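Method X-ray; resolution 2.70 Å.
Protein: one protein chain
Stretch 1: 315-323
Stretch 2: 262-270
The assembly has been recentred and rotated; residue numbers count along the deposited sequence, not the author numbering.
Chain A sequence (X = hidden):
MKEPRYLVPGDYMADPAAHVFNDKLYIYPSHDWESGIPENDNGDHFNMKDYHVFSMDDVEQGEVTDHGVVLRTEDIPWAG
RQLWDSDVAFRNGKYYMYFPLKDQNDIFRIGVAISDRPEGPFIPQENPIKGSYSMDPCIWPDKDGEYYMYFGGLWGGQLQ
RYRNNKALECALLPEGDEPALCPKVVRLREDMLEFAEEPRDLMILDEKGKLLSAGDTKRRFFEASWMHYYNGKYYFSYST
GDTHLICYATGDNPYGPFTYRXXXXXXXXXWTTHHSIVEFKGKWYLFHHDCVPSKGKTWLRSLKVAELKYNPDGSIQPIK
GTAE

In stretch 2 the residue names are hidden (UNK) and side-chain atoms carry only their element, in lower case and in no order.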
# COMPACT_ATOMS: atom_id res chain seq x y z
N SER A 315 -2.20 -38.96 11.58
CA SER A 315 -2.36 -38.60 10.18
C SER A 315 -3.84 -38.46 9.79
O SER A 315 -4.72 -38.99 10.46
CB SER A 315 -1.68 -39.63 9.28
OG SER A 315 -2.25 -40.92 9.44
N ILE A 316 -4.09 -37.74 8.70
CA ILE A 316 -5.45 -37.53 8.21
C ILE A 316 -5.75 -38.44 7.03
O ILE A 316 -4.97 -38.52 6.08
CB ILE A 316 -5.66 -36.06 7.77
CG1 ILE A 316 -5.21 -35.10 8.87
CG2 ILE A 316 -7.12 -35.81 7.41
CD1 ILE A 316 -5.31 -33.64 8.48
N GLN A 317 -6.88 -39.14 7.09
CA GLN A 317 -7.31 -39.99 5.98
C GLN A 317 -7.65 -39.14 4.76
O GLN A 317 -8.53 -38.28 4.83
CB GLN A 317 -8.51 -40.85 6.38
CG GLN A 317 -8.20 -41.89 7.45
CD GLN A 317 -9.41 -42.74 7.81
OE1 GLN A 317 -10.53 -42.46 7.39
NE2 GLN A 317 -9.19 -43.78 8.60
N PRO A 318 -6.95 -39.38 3.64
CA PRO A 318 -7.13 -38.59 2.42
C PRO A 318 -8.56 -38.66 1.89
O PRO A 318 -9.17 -39.72 1.92
CB PRO A 318 -6.16 -39.25 1.43
CG PRO A 318 -5.91 -40.61 1.98
CD PRO A 318 -5.96 -40.45 3.47
N ILE A 319 -9.08 -37.52 1.44
CA ILE A 319 -10.43 -37.46 0.90
C ILE A 319 -10.40 -37.27 -0.62
O ILE A 319 -9.64 -36.45 -1.13
CB ILE A 319 -11.25 -36.33 1.55
CG1 ILE A 319 -11.37 -36.56 3.06
CG2 ILE A 319 -12.64 -36.24 0.93
CD1 ILE A 319 -12.19 -35.51 3.77
N LYS A 320 -11.22 -38.04 -1.33
CA LYS A 320 -11.24 -37.99 -2.78
C LYS A 320 -11.94 -36.73 -3.30
O LYS A 320 -13.09 -36.45 -2.95
CB LYS A 320 -11.93 -39.24 -3.34
CG LYS A 320 -11.75 -39.45 -4.84
CD LYS A 320 -10.30 -39.73 -5.20
CE LYS A 320 -10.17 -40.27 -6.62
NZ LYS A 320 -10.70 -39.33 -7.64
N GLY A 321 -11.24 -35.98 -4.14
CA GLY A 321 -11.83 -34.85 -4.82
C GLY A 321 -12.70 -35.35 -5.96
O GLY A 321 -12.55 -36.50 -6.39
N THR A 322 -13.60 -34.51 -6.45
CA THR A 322 -14.55 -34.92 -7.48
C THR A 322 -13.84 -35.36 -8.76
O THR A 322 -14.19 -36.38 -9.35
CB THR A 322 -15.55 -33.80 -7.81
OG1 THR A 322 -16.09 -33.26 -6.59
CG2 THR A 322 -16.69 -34.34 -8.66
N ALA A 323 -12.85 -34.58 -9.19
CA ALA A 323 -12.10 -34.90 -10.39
C ALA A 323 -11.19 -36.11 -10.18
O ALA A 323 -11.50 -37.21 -10.62
CB ALA A 323 -11.28 -33.70 -10.84
N UNK A 262 1.06 -35.04 4.24
CA UNK A 262 0.38 -35.68 3.13
C UNK A 262 -0.67 -34.84 2.45
O UNK A 262 -0.60 -33.61 2.43
N UNK A 263 -1.66 -35.51 1.87
CA UNK A 263 -2.72 -34.85 1.12
C UNK A 263 -4.07 -35.07 1.78
O UNK A 263 -4.45 -36.20 2.07
c UNK A 263 -3.94 -34.73 -1.09
c UNK A 263 -2.77 -35.37 -0.34
c UNK A 263 -1.46 -35.10 -1.05
N UNK A 264 -4.80 -33.98 2.02
CA UNK A 264 -6.14 -34.08 2.58
C UNK A 264 -7.17 -34.26 1.46
O UNK A 264 -8.07 -35.09 1.56
c UNK A 264 -5.88 -31.47 5.45
c UNK A 264 -6.52 -32.84 3.40
c UNK A 264 -7.92 -32.97 3.98
c UNK A 264 -5.51 -32.61 4.53
N UNK A 265 -7.02 -33.47 0.40
CA UNK A 265 -7.98 -33.48 -0.70
C UNK A 265 -7.32 -33.57 -2.07
O UNK A 265 -6.48 -32.74 -2.42
c UNK A 265 -11.05 -33.28 -1.21
c UNK A 265 -8.86 -32.23 -0.63
c UNK A 265 -10.74 -30.82 -1.54
c UNK A 265 -10.07 -32.19 -1.57
N UNK A 266 -7.71 -34.59 -2.83
CA UNK A 266 -7.27 -34.75 -4.22
C UNK A 266 -7.97 -33.70 -5.09
O UNK A 266 -8.95 -33.11 -4.64
c UNK A 266 -6.84 -37.21 -3.89
c UNK A 266 -7.58 -36.17 -4.72
o UNK A 266 -8.99 -36.41 -4.63
N UNK A 267 -7.47 -33.46 -6.32
CA UNK A 267 -8.08 -32.46 -7.20
C UNK A 267 -9.60 -32.55 -7.34
O UNK A 267 -10.15 -33.65 -7.39
c UNK A 267 -6.23 -34.00 -6.90
c UNK A 267 -6.06 -33.21 -8.17
c UNK A 267 -7.41 -32.74 -8.55
N UNK A 268 -10.25 -31.40 -7.40
CA UNK A 268 -11.70 -31.34 -7.54
C UNK A 268 -12.09 -30.69 -8.86
O UNK A 268 -11.24 -30.17 -9.58
c UNK A 268 -12.02 -31.16 -5.05
c UNK A 268 -12.34 -30.53 -6.39
c UNK A 268 -11.87 -29.08 -6.44
N UNK A 269 -13.38 -30.73 -9.18
CA UNK A 269 -13.88 -30.06 -10.38
C UNK A 269 -13.71 -28.55 -10.22
O UNK A 269 -14.33 -27.93 -9.36
c UNK A 269 -15.89 -29.51 -11.77
c UNK A 269 -15.35 -30.39 -10.65
c UNK A 269 -15.50 -31.86 -11.02
N UNK A 270 -12.86 -27.97 -11.07
CA UNK A 270 -12.52 -26.57 -10.96
C UNK A 270 -11.04 -26.42 -10.67
O UNK A 270 -10.43 -27.31 -10.07

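Position 262 has backbone atoms alone, with no side-chain carbon, and lies out of reach of stretch 1. An atom set of this kind is glycine, G262. It sits in a strand, and a CB here would find room, so this contact does not itself demand the residue.

Position 263 carries three carbons, one bearing the other two. They stay clear of stretch 1, and the contact is made by the backbone: the carbonyl O of 263 lies 3.6 Å from CB of P318. A fork at the first carbon without oxygen or further extension fits valine, V263, a beta-branched residue at home in an extended strand.

Position 264 has four carbons, forked at the first, with one arm two carbons long. Its CA-to-CB bond points away, yet the long arm ends 3.8 Å from CD1 of I316. This is isoleucine, I264. The terminal carbon, CD1, gives a buried apolar contact with a side chain of the same kind, while the chain turns a corner here and the backbone O accepts a hydrogen bond from N of I319, 2.6 Å away.

Position 265 also has four carbons, but the fork comes at the second. One branch tip lies 4.0 Å from CG2 of I319, and the bond from CA runs sideways although the end of the side chain comes nearer. The pattern is leucine, L265; its chi angles, t and p, bring CD1 to CG2 of I319, an apolar pair that suits a buried hydrocarbon branch.

Position 266 has one carbon carrying an oxygen and a carbon. Its CA-to-CB bond points toward stretch 1, and the oxygen lies 2.3 Å from N of G321, a very short distance, and accepts its hydrogen bond. The three atoms could be drawn as valine by shape, but the element of one rules that out: threonine, T266. The hydroxyl, OG1, thus satisfies a backbone donor that a purely hydrocarbon branch could not.

At 267, three carbons close a ring onto the backbone N. The ring stays off stretch 1, but the backbone O of 267 lies 3.3 Å from CA of G321, a CA-H...O contact. The closed ring defines proline, P267; it holds phi near -48° and leaves N with no hydrogen to satisfy.

Position 268 has one carbon bearing two others, and one branch carbon lies 3.7 Å from CA of G321. This is the valine pattern, V268, buried and compact, with CG1 making that approach.

Position 269 repeats that fork of three carbons, one tip 3.6 Å from CG2 of T322. It is also valine, V269, a short apolar branch whose CG2 packs against that methyl.

Position 270 again lacks a side chain and makes no contact with stretch 1: glycine, G270. With phi 117° and psi 153°, a CB would be jammed against the preceding carbonyl O, so the backbone itself calls for glycine.

The contact centres on a single beta bridge between I319 and L265. I319 N donates to I264 O, and T266 N donates to I319 O at 3.2 Å. Beyond it, G321 lets the chains draw close, since a CB there would clash with T266 O and P267 O.

Stretch 2 (262-270) GVILTPVVG
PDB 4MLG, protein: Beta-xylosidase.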